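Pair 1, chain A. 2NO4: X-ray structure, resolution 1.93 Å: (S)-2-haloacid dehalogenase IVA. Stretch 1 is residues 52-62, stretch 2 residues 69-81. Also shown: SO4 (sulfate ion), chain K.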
# COMPACT_ATOMS: atom_id res chain seq x y z
N GLN A 52 -2.53 7.45 2.11
CA GLN A 52 -1.79 6.20 2.20
C GLN A 52 -2.72 5.01 2.48
O GLN A 52 -2.58 3.94 1.85
CB GLN A 52 -0.68 6.26 3.30
CG GLN A 52 0.20 4.93 3.41
CD GLN A 52 -0.45 3.76 4.25
OE1 GLN A 52 -1.10 4.03 5.27
NE2 GLN A 52 -0.22 2.47 3.84
N ARG A 53 -3.66 5.18 3.41
CA ARG A 53 -4.57 4.09 3.78
C ARG A 53 -5.60 3.83 2.67
O ARG A 53 -5.95 2.69 2.43
CB ARG A 53 -5.34 4.36 5.09
CG ARG A 53 -4.62 3.92 6.34
CD ARG A 53 -4.04 2.48 6.22
NE ARG A 53 -3.75 1.89 7.54
CZ ARG A 53 -2.62 2.08 8.25
NH1 ARG A 53 -2.49 1.51 9.42
NH2 ARG A 53 -1.64 2.87 7.80
N GLN A 54 -6.05 4.90 2.01
CA GLN A 54 -7.01 4.77 0.90
C GLN A 54 -6.43 3.82 -0.16
O GLN A 54 -7.10 2.89 -0.62
CB GLN A 54 -7.37 6.13 0.31
CG GLN A 54 -8.17 6.16 -1.03
CD GLN A 54 -8.03 7.51 -1.72
OE1 GLN A 54 -6.91 7.92 -2.06
NE2 GLN A 54 -9.17 8.23 -1.91
N LEU A 55 -5.16 4.07 -0.50
CA LEU A 55 -4.43 3.30 -1.47
C LEU A 55 -4.11 1.95 -0.92
O LEU A 55 -4.35 0.97 -1.61
CB LEU A 55 -3.14 4.03 -1.89
CG LEU A 55 -3.43 5.24 -2.79
CD1 LEU A 55 -2.11 5.88 -3.17
CD2 LEU A 55 -4.31 4.85 -4.00
N GLU A 56 -3.59 1.86 0.32
CA GLU A 56 -3.41 0.54 0.94
C GLU A 56 -4.67 -0.34 0.81
O GLU A 56 -4.56 -1.50 0.40
CB GLU A 56 -3.09 0.65 2.44
CG GLU A 56 -3.23 -0.71 3.14
CD GLU A 56 -2.82 -0.69 4.61
OE1 GLU A 56 -1.90 0.07 4.97
OE2 GLU A 56 -3.41 -1.44 5.42
N TYR A 57 -5.83 0.20 1.20
CA TYR A 57 -7.10 -0.54 1.15
C TYR A 57 -7.41 -1.03 -0.24
O TYR A 57 -7.91 -2.13 -0.39
CB TYR A 57 -8.30 0.27 1.71
CG TYR A 57 -8.18 0.62 3.17
CD1 TYR A 57 -7.30 -0.08 4.01
CD2 TYR A 57 -8.91 1.69 3.70
CE1 TYR A 57 -7.18 0.30 5.41
CE2 TYR A 57 -8.83 2.06 5.08
CZ TYR A 57 -7.97 1.38 5.91
OH TYR A 57 -7.94 1.77 7.25
N SER A 58 -7.12 -0.22 -1.26
CA SER A 58 -7.38 -0.62 -2.62
C SER A 58 -6.49 -1.81 -3.04
O SER A 58 -6.97 -2.72 -3.68
CB SER A 58 -7.28 0.58 -3.59
OG SER A 58 -5.92 0.88 -3.96
N TRP A 59 -5.21 -1.82 -2.65
CA TRP A 59 -4.31 -2.90 -3.00
C TRP A 59 -4.62 -4.19 -2.20
O TRP A 59 -4.73 -5.25 -2.79
CB TRP A 59 -2.85 -2.48 -2.83
CG TRP A 59 -2.49 -1.23 -3.62
CD1 TRP A 59 -2.91 -0.90 -4.88
CD2 TRP A 59 -1.65 -0.17 -3.18
NE1 TRP A 59 -2.35 0.31 -5.26
CE2 TRP A 59 -1.58 0.78 -4.24
CE3 TRP A 59 -0.91 0.08 -1.98
CZ2 TRP A 59 -0.84 1.97 -4.14
CZ3 TRP A 59 -0.18 1.26 -1.89
CH2 TRP A 59 -0.14 2.19 -2.96
N THR A 60 -4.75 -4.08 -0.88
CA THR A 60 -4.86 -5.28 -0.07
C THR A 60 -6.24 -5.98 -0.28
O THR A 60 -6.30 -7.19 -0.27
CB THR A 60 -4.61 -5.00 1.41
OG1 THR A 60 -5.58 -4.06 1.85
CG2 THR A 60 -3.17 -4.40 1.61
N ARG A 61 -7.30 -5.19 -0.44
CA ARG A 61 -8.64 -5.74 -0.68
C ARG A 61 -8.74 -6.46 -2.02
O ARG A 61 -9.39 -7.50 -2.12
CB ARG A 61 -9.68 -4.64 -0.63
CG ARG A 61 -10.13 -4.29 0.78
CD ARG A 61 -11.05 -3.06 0.67
NE ARG A 61 -11.77 -2.70 1.90
CZ ARG A 61 -12.95 -3.21 2.28
NH1 ARG A 61 -13.51 -4.21 1.60
NH2 ARG A 61 -13.51 -2.75 3.39
N THR A 62 -8.05 -5.96 -3.03
CA THR A 62 -8.00 -6.78 -4.25
C THR A 62 -7.20 -8.07 -4.10
O THR A 62 -7.64 -9.13 -4.59
CB THR A 62 -7.94 -6.03 -5.65
OG1 THR A 62 -7.01 -6.63 -6.58
CG2 THR A 62 -7.85 -4.60 -5.57
N ASP A 69 -16.00 -0.36 -3.05
CA ASP A 69 -15.73 0.74 -3.95
C ASP A 69 -14.92 1.89 -3.36
O ASP A 69 -14.72 1.97 -2.15
CB ASP A 69 -17.01 1.22 -4.70
CG ASP A 69 -17.89 2.21 -3.90
OD1 ASP A 69 -17.58 2.65 -2.79
OD2 ASP A 69 -18.95 2.58 -4.44
N PHE A 70 -14.44 2.77 -4.23
CA PHE A 70 -13.37 3.68 -3.83
C PHE A 70 -13.85 4.70 -2.84
O PHE A 70 -13.12 5.08 -1.92
CB PHE A 70 -12.71 4.32 -5.04
CG PHE A 70 -11.28 4.77 -4.81
CD1 PHE A 70 -10.30 3.86 -4.42
CD2 PHE A 70 -10.91 6.11 -5.06
CE1 PHE A 70 -8.96 4.26 -4.27
CE2 PHE A 70 -9.58 6.52 -4.91
CZ PHE A 70 -8.59 5.56 -4.52
N TRP A 71 -15.11 5.12 -3.01
CA TRP A 71 -15.74 6.01 -2.02
C TRP A 71 -15.78 5.39 -0.61
O TRP A 71 -15.50 6.06 0.41
CB TRP A 71 -17.14 6.43 -2.48
CG TRP A 71 -17.81 7.44 -1.61
CD1 TRP A 71 -18.85 7.21 -0.77
CD2 TRP A 71 -17.49 8.84 -1.49
NE1 TRP A 71 -19.21 8.37 -0.12
CE2 TRP A 71 -18.40 9.39 -0.55
CE3 TRP A 71 -16.54 9.68 -2.08
CZ2 TRP A 71 -18.39 10.76 -0.19
CZ3 TRP A 71 -16.53 11.04 -1.73
CH2 TRP A 71 -17.46 11.56 -0.79
N GLN A 72 -16.16 4.11 -0.53
CA GLN A 72 -16.19 3.42 0.76
C GLN A 72 -14.78 3.37 1.35
O GLN A 72 -14.60 3.61 2.53
CB GLN A 72 -16.77 2.01 0.64
CG GLN A 72 -16.91 1.28 2.01
CD GLN A 72 -17.53 -0.10 1.89
OE1 GLN A 72 -18.42 -0.31 1.07
NE2 GLN A 72 -17.05 -1.04 2.69
N LEU A 73 -13.80 3.03 0.54
CA LEU A 73 -12.42 3.00 1.03
C LEU A 73 -11.89 4.36 1.48
O LEU A 73 -11.12 4.44 2.45
CB LEU A 73 -11.47 2.46 -0.05
CG LEU A 73 -11.84 1.08 -0.63
CD1 LEU A 73 -10.68 0.51 -1.45
CD2 LEU A 73 -12.41 0.08 0.41
N THR A 74 -12.27 5.41 0.75
CA THR A 74 -11.93 6.80 1.07
C THR A 74 -12.50 7.16 2.46
O THR A 74 -11.81 7.73 3.29
CB THR A 74 -12.41 7.77 -0.04
OG1 THR A 74 -11.82 7.36 -1.29
CG2 THR A 74 -11.98 9.24 0.27
N ASP A 75 -13.76 6.80 2.68
CA ASP A 75 -14.46 6.99 3.94
C ASP A 75 -13.77 6.23 5.10
O ASP A 75 -13.46 6.81 6.15
CB ASP A 75 -15.94 6.56 3.73
CG ASP A 75 -16.85 6.94 4.90
OD1 ASP A 75 -16.80 6.27 5.95
OD2 ASP A 75 -17.61 7.91 4.76
N GLU A 76 -13.52 4.94 4.90
CA GLU A 76 -12.86 4.10 5.90
C GLU A 76 -11.45 4.63 6.26
O GLU A 76 -11.08 4.66 7.42
CB GLU A 76 -12.77 2.65 5.42
CG GLU A 76 -14.17 1.99 5.35
CD GLU A 76 -14.16 0.64 4.64
OE1 GLU A 76 -13.16 0.30 3.96
OE2 GLU A 76 -15.20 -0.06 4.73
N ALA A 77 -10.70 5.03 5.24
CA ALA A 77 -9.36 5.61 5.41
C ALA A 77 -9.39 6.93 6.19
O ALA A 77 -8.53 7.18 7.03
CB ALA A 77 -8.65 5.78 4.01
N LEU A 78 -10.40 7.77 5.92
CA LEU A 78 -10.51 9.03 6.61
C LEU A 78 -10.88 8.80 8.07
O LEU A 78 -10.32 9.44 8.95
CB LEU A 78 -11.55 9.95 5.99
CG LEU A 78 -11.82 11.31 6.68
CD1 LEU A 78 -10.55 12.17 6.78
CD2 LEU A 78 -12.96 12.06 5.95
N THR A 79 -11.85 7.92 8.31
CA THR A 79 -12.29 7.57 9.66
C THR A 79 -11.11 7.07 10.47
O THR A 79 -10.90 7.48 11.61
CB THR A 79 -13.42 6.52 9.57
OG1 THR A 79 -14.56 7.16 8.99
CG2 THR A 79 -13.77 5.96 10.94
N PHE A 80 -10.33 6.16 9.87
CA PHE A 80 -9.11 5.66 10.48
C PHE A 80 -8.10 6.78 10.81
O PHE A 80 -7.51 6.77 11.90
CB PHE A 80 -8.45 4.58 9.62
CG PHE A 80 -7.18 4.09 10.18
CD1 PHE A 80 -7.18 3.12 11.19
CD2 PHE A 80 -5.95 4.64 9.74
CE1 PHE A 80 -5.96 2.67 11.75
CE2 PHE A 80 -4.74 4.19 10.29
CZ PHE A 80 -4.75 3.21 11.29
N ALA A 81 -7.89 7.69 9.86
CA ALA A 81 -6.91 8.78 10.02
C ALA A 81 -7.37 9.76 11.12
O ALA A 81 -6.57 10.19 11.96
CB ALA A 81 -6.58 9.50 8.65
S SO4 K . -16.95 -4.62 3.22
O1 SO4 K . -17.93 -3.78 2.59
O2 SO4 K . -17.60 -5.65 4.05
O3 SO4 K . -16.15 -5.30 2.22
O4 SO4 K . -16.12 -3.75 4.11
O HOH W 1 -10.65 -1.18 3.87

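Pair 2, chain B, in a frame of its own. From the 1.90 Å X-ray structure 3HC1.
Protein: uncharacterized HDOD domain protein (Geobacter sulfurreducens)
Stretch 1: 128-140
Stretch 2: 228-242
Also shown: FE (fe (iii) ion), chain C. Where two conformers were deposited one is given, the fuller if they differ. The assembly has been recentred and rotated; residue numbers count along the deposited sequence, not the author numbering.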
# COMPACT_ATOMS: atom_id res chain seq x y z
N ARG B 128 5.09 -4.09 -1.78
CA ARG B 128 6.25 -4.81 -2.33
C ARG B 128 5.93 -5.56 -3.59
O ARG B 128 6.73 -5.58 -4.55
CB ARG B 128 6.86 -5.75 -1.30
CG ARG B 128 7.62 -5.05 -0.24
CD ARG B 128 8.20 -5.99 0.82
NE ARG B 128 8.94 -5.24 1.81
CZ ARG B 128 9.60 -5.75 2.84
NH1 ARG B 128 9.64 -7.06 3.07
NH2 ARG B 128 10.26 -4.93 3.65
N ILE B 129 4.78 -6.24 -3.60
CA ILE B 129 4.35 -6.98 -4.78
C ILE B 129 3.98 -6.03 -5.91
O ILE B 129 4.34 -6.29 -7.07
CB ILE B 129 3.17 -7.97 -4.46
CG1 ILE B 129 3.79 -9.13 -3.68
CG2 ILE B 129 2.47 -8.46 -5.79
CD1 ILE B 129 2.88 -10.00 -2.97
N ALA B 130 3.27 -4.95 -5.59
CA ALA B 130 2.95 -3.96 -6.61
C ALA B 130 4.24 -3.39 -7.23
O ALA B 130 4.29 -3.20 -8.44
CB ALA B 130 2.11 -2.89 -6.08
N LYS B 131 5.27 -3.19 -6.42
CA LYS B 131 6.53 -2.70 -6.95
C LYS B 131 7.15 -3.74 -7.85
O LYS B 131 7.62 -3.36 -8.93
CB LYS B 131 7.51 -2.27 -5.90
CG LYS B 131 8.64 -1.41 -6.50
CD LYS B 131 9.70 -1.06 -5.50
CE LYS B 131 10.85 -0.27 -6.15
NZ LYS B 131 12.02 -0.11 -5.24
N LEU B 132 7.15 -5.02 -7.44
CA LEU B 132 7.72 -6.10 -8.27
C LEU B 132 7.09 -6.08 -9.66
O LEU B 132 7.81 -6.18 -10.69
CB LEU B 132 7.54 -7.48 -7.64
CG LEU B 132 8.37 -7.81 -6.39
CD1 LEU B 132 7.78 -9.03 -5.68
CD2 LEU B 132 9.86 -8.01 -6.74
N ILE B 133 5.75 -5.93 -9.70
CA ILE B 133 5.05 -5.83 -10.95
C ILE B 133 5.49 -4.61 -11.80
O ILE B 133 5.67 -4.73 -13.05
CB ILE B 133 3.52 -5.91 -10.76
CG1 ILE B 133 3.16 -7.29 -10.18
CG2 ILE B 133 2.80 -5.67 -12.12
CD1 ILE B 133 1.87 -7.35 -9.44
N ALA B 134 5.67 -3.46 -11.14
CA ALA B 134 6.14 -2.26 -11.78
C ALA B 134 7.46 -2.56 -12.51
O ALA B 134 7.64 -2.25 -13.67
CB ALA B 134 6.40 -1.23 -10.77
N GLU B 135 8.36 -3.18 -11.78
CA GLU B 135 9.66 -3.57 -12.31
C GLU B 135 9.56 -4.53 -13.49
O GLU B 135 10.16 -4.30 -14.54
CB GLU B 135 10.55 -4.11 -11.18
CG GLU B 135 10.87 -3.01 -10.13
CD GLU B 135 11.52 -3.53 -8.85
OE1 GLU B 135 11.37 -4.71 -8.50
OE2 GLU B 135 12.18 -2.71 -8.19
N ARG B 136 8.74 -5.58 -13.36
CA ARG B 136 8.64 -6.58 -14.43
C ARG B 136 7.94 -6.10 -15.68
O ARG B 136 8.10 -6.69 -16.76
CB ARG B 136 7.92 -7.86 -13.95
CG ARG B 136 8.60 -8.60 -12.84
CD ARG B 136 9.96 -9.15 -13.21
NE ARG B 136 10.55 -9.72 -12.01
CZ ARG B 136 11.24 -9.06 -11.08
NH1 ARG B 136 11.53 -7.77 -11.22
NH2 ARG B 136 11.65 -9.71 -10.00
N THR B 137 7.17 -5.03 -15.58
CA THR B 137 6.42 -4.53 -16.72
C THR B 137 7.09 -3.28 -17.29
O THR B 137 6.56 -2.65 -18.20
CB THR B 137 4.95 -4.26 -16.33
OG1 THR B 137 4.89 -3.26 -15.29
CG2 THR B 137 4.24 -5.57 -15.89
N GLY B 138 8.23 -2.90 -16.71
CA GLY B 138 9.03 -1.76 -17.18
C GLY B 138 8.50 -0.38 -16.81
O GLY B 138 8.84 0.62 -17.48
N PHE B 139 7.69 -0.31 -15.75
CA PHE B 139 7.13 0.97 -15.34
C PHE B 139 8.29 1.84 -14.80
O PHE B 139 9.11 1.38 -14.01
CB PHE B 139 6.02 0.78 -14.29
CG PHE B 139 5.32 2.02 -13.93
CD1 PHE B 139 4.34 2.54 -14.76
CD2 PHE B 139 5.66 2.73 -12.80
CE1 PHE B 139 3.68 3.72 -14.43
CE2 PHE B 139 5.02 3.93 -12.48
CZ PHE B 139 4.03 4.41 -13.29
N LEU B 140 8.42 3.06 -15.31
CA LEU B 140 9.61 3.89 -15.06
C LEU B 140 9.92 4.40 -13.62
O LEU B 140 11.09 4.62 -13.24
CB LEU B 140 9.62 5.09 -16.06
CG LEU B 140 10.08 4.70 -17.48
CD1 LEU B 140 10.28 5.94 -18.42
CD2 LEU B 140 11.37 3.87 -17.44
N ALA B 228 -3.76 4.23 -16.24
CA ALA B 228 -4.10 3.78 -14.89
C ALA B 228 -3.21 2.62 -14.42
O ALA B 228 -3.67 1.76 -13.67
CB ALA B 228 -5.61 3.40 -14.86
N ALA B 229 -1.91 2.66 -14.79
CA ALA B 229 -0.90 1.60 -14.47
C ALA B 229 -0.75 1.43 -12.99
O ALA B 229 -0.84 0.32 -12.51
CB ALA B 229 0.45 1.86 -15.08
N ILE B 230 -0.57 2.52 -12.23
CA ILE B 230 -0.33 2.37 -10.80
C ILE B 230 -1.51 1.70 -10.11
O ILE B 230 -1.31 0.78 -9.34
CB ILE B 230 0.04 3.72 -10.11
CG1 ILE B 230 1.39 4.26 -10.68
CG2 ILE B 230 0.17 3.51 -8.61
CD1 ILE B 230 1.73 5.70 -10.31
N VAL B 231 -2.73 2.18 -10.37
CA VAL B 231 -3.91 1.65 -9.75
C VAL B 231 -4.05 0.17 -10.12
O VAL B 231 -4.31 -0.67 -9.26
CB VAL B 231 -5.23 2.34 -10.19
CG1 VAL B 231 -6.37 1.81 -9.27
CG2 VAL B 231 -5.13 3.87 -10.13
N ALA B 232 -3.86 -0.13 -11.41
CA ALA B 232 -3.95 -1.49 -11.90
C ALA B 232 -2.96 -2.40 -11.15
O ALA B 232 -3.34 -3.51 -10.74
CB ALA B 232 -3.74 -1.51 -13.42
N MSE B 233 -1.73 -1.90 -10.93
CA MSE B 233 -0.69 -2.64 -10.22
C MSE B 233 -1.05 -2.95 -8.78
O MSE B 233 -0.86 -4.09 -8.28
CB MSE B 233 0.71 -1.91 -10.34
CG MSE B 233 1.26 -2.16 -11.78
SE MSE B 233 2.69 -0.94 -12.09
CE MSE B 233 2.49 -1.09 -14.03
N VAL B 234 -1.58 -1.94 -8.11
CA VAL B 234 -1.94 -2.07 -6.68
C VAL B 234 -3.21 -2.90 -6.56
O VAL B 234 -3.32 -3.73 -5.63
CB VAL B 234 -2.08 -0.69 -6.02
CG1 VAL B 234 -2.79 -0.75 -4.57
CG2 VAL B 234 -0.71 0.07 -6.00
N ALA B 235 -4.18 -2.72 -7.47
CA ALA B 235 -5.40 -3.57 -7.40
C ALA B 235 -5.02 -5.02 -7.56
O ALA B 235 -5.54 -5.86 -6.82
CB ALA B 235 -6.49 -3.22 -8.45
N PHE B 236 -4.15 -5.33 -8.55
CA PHE B 236 -3.68 -6.71 -8.71
C PHE B 236 -2.98 -7.22 -7.46
O PHE B 236 -3.29 -8.31 -6.93
CB PHE B 236 -2.80 -6.93 -9.96
CG PHE B 236 -2.30 -8.32 -10.09
CD1 PHE B 236 -1.18 -8.71 -9.40
CD2 PHE B 236 -3.03 -9.26 -10.80
CE1 PHE B 236 -0.74 -9.99 -9.45
CE2 PHE B 236 -2.59 -10.56 -10.85
CZ PHE B 236 -1.46 -10.92 -10.18
N ALA B 237 -2.04 -6.43 -6.96
CA ALA B 237 -1.28 -6.81 -5.77
C ALA B 237 -2.18 -7.07 -4.55
O ALA B 237 -1.92 -8.00 -3.77
CB ALA B 237 -0.16 -5.80 -5.46
N ASP B 238 -3.25 -6.31 -4.41
CA ASP B 238 -4.14 -6.49 -3.29
C ASP B 238 -4.88 -7.82 -3.41
O ASP B 238 -4.92 -8.61 -2.46
CB ASP B 238 -5.13 -5.33 -3.17
CG ASP B 238 -6.19 -5.62 -2.17
OD1 ASP B 238 -5.81 -5.84 -1.02
OD2 ASP B 238 -7.39 -5.67 -2.50
N GLU B 239 -5.48 -8.07 -4.57
CA GLU B 239 -6.16 -9.33 -4.81
C GLU B 239 -5.21 -10.55 -4.65
O GLU B 239 -5.55 -11.55 -4.01
CB GLU B 239 -6.90 -9.32 -6.16
CG GLU B 239 -7.86 -10.51 -6.26
CD GLU B 239 -8.89 -10.37 -7.31
OE1 GLU B 239 -8.67 -9.54 -8.18
OE2 GLU B 239 -9.94 -11.06 -7.25
N TYR B 240 -3.98 -10.41 -5.15
CA TYR B 240 -2.98 -11.45 -5.04
C TYR B 240 -2.69 -11.76 -3.57
O TYR B 240 -2.78 -12.92 -3.15
CB TYR B 240 -1.67 -11.07 -5.76
CG TYR B 240 -0.65 -12.16 -5.62
CD1 TYR B 240 0.19 -12.22 -4.51
CD2 TYR B 240 -0.56 -13.16 -6.56
CE1 TYR B 240 1.07 -13.25 -4.37
CE2 TYR B 240 0.31 -14.19 -6.43
CZ TYR B 240 1.13 -14.24 -5.36
OH TYR B 240 1.99 -15.30 -5.25
N CYS B 241 -2.36 -10.72 -2.80
CA CYS B 241 -2.08 -10.85 -1.37
C CYS B 241 -3.25 -11.46 -0.62
O CYS B 241 -3.05 -12.33 0.20
CB CYS B 241 -1.68 -9.53 -0.79
SG CYS B 241 0.02 -9.09 -1.27
N THR B 242 -4.48 -11.04 -0.94
CA THR B 242 -5.68 -11.53 -0.26
C THR B 242 -5.86 -13.01 -0.55
O THR B 242 -6.23 -13.76 0.34
CB THR B 242 -6.91 -10.72 -0.68
OG1 THR B 242 -6.65 -9.35 -0.37
CG2 THR B 242 -8.20 -11.18 0.07
FE FE C . -6.10 -4.36 0.65
O HOH W 2 -7.53 -3.58 -0.49

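Pair 1 ties its two helices together with polar side chains, whereas pair 2 has no hydrogen bond across its stretches and relies on apolar packing. The backbones are nonetheless almost the same. The N, CA and C atoms of 14 central residues superpose with an RMSD of 0.2 Å. In pair 1 the helix axes approach to 8.2 Å and their directions differ by 132°; in pair 2 the values are 8.3 Å and 130°.

The two pairs also share their point of closest CA approach. In pair 1 the CA atoms of Gln A54 and Ala A77 are 5.2 Å apart. The matching CA atoms of Ala B130 and Ala B237 are also 5.2 Å apart. An alanine occupies this position on the second helix in both pairs, and its small CB lets the other backbone come near. Ala A77 CB lies 3.4 Å from Gln A54 N, and Ala B237 CB lies 3.5 Å from Ala B130 N.

The partner position differs. Gln A54 starts out sideways, but its end comes nearer to the second helix. Its NE2 donates a nearly straight hydrogen bond to Thr A74 OG1, at 2.9 Å. That hydroxyl in turn donates to Phe A70 O, at 2.7 Å between Thr A74 OG1 and Phe A70 O. In pair 2 the matching residues are Ala B130 and Val B234. Here Ala B130 CB meets Val B234 CG2 at 4.1 Å, a purely apolar contact.

Leu A73 and Met B233 match and both point toward the first helix. Leu A73 sits as a knob among Gln A54, Tyr A57, Ser A58 and Arg A61. Met B233 is a selenomethionine. Its SE is 3.7 Å from Ala B134 CA, and its CE is 3.5 Å from Thr B137 OG1 and 4.0 Å from Phe B139 CB.

Tyr A57 matches Ile B133. The tyrosine is a knob among Leu A73, Glu A76, Ala A77 and Phe A80, with backbone atoms of the second helix at its ring edge. Ile B133 is shorter, and the larger residue is on the other helix: Ile B133 CD1 touches Phe B236 CD1 at 3.3 Å. Phe B236 matches Glu A76.

Glu A76 serves a different purpose. Its OE1 forms a salt bridge with Arg A61 NH2 at 3.1 Å, although the hydrogen bond within it is weak. Water 1 links the same two residues, accepting from Arg A61 NE and donating to Glu A76 OE1. A sulfate, probably from the crystallisation liquor, accepts from Arg A61 and Gln A72. Thr B137 takes the place of Arg A61, and its hydroxyl turns back to Ile B133 O, with OG1 2.8 Å from that oxygen.

At the other end, Phe A80 and Tyr B240 nearly coincide. Phe A80 CZ lies over one face of the Arg A53 guanidinium, 3.4 Å from Arg A53 NH1. Tyr B240 CD1 instead meets Ile B129 CD1 at 3.8 Å.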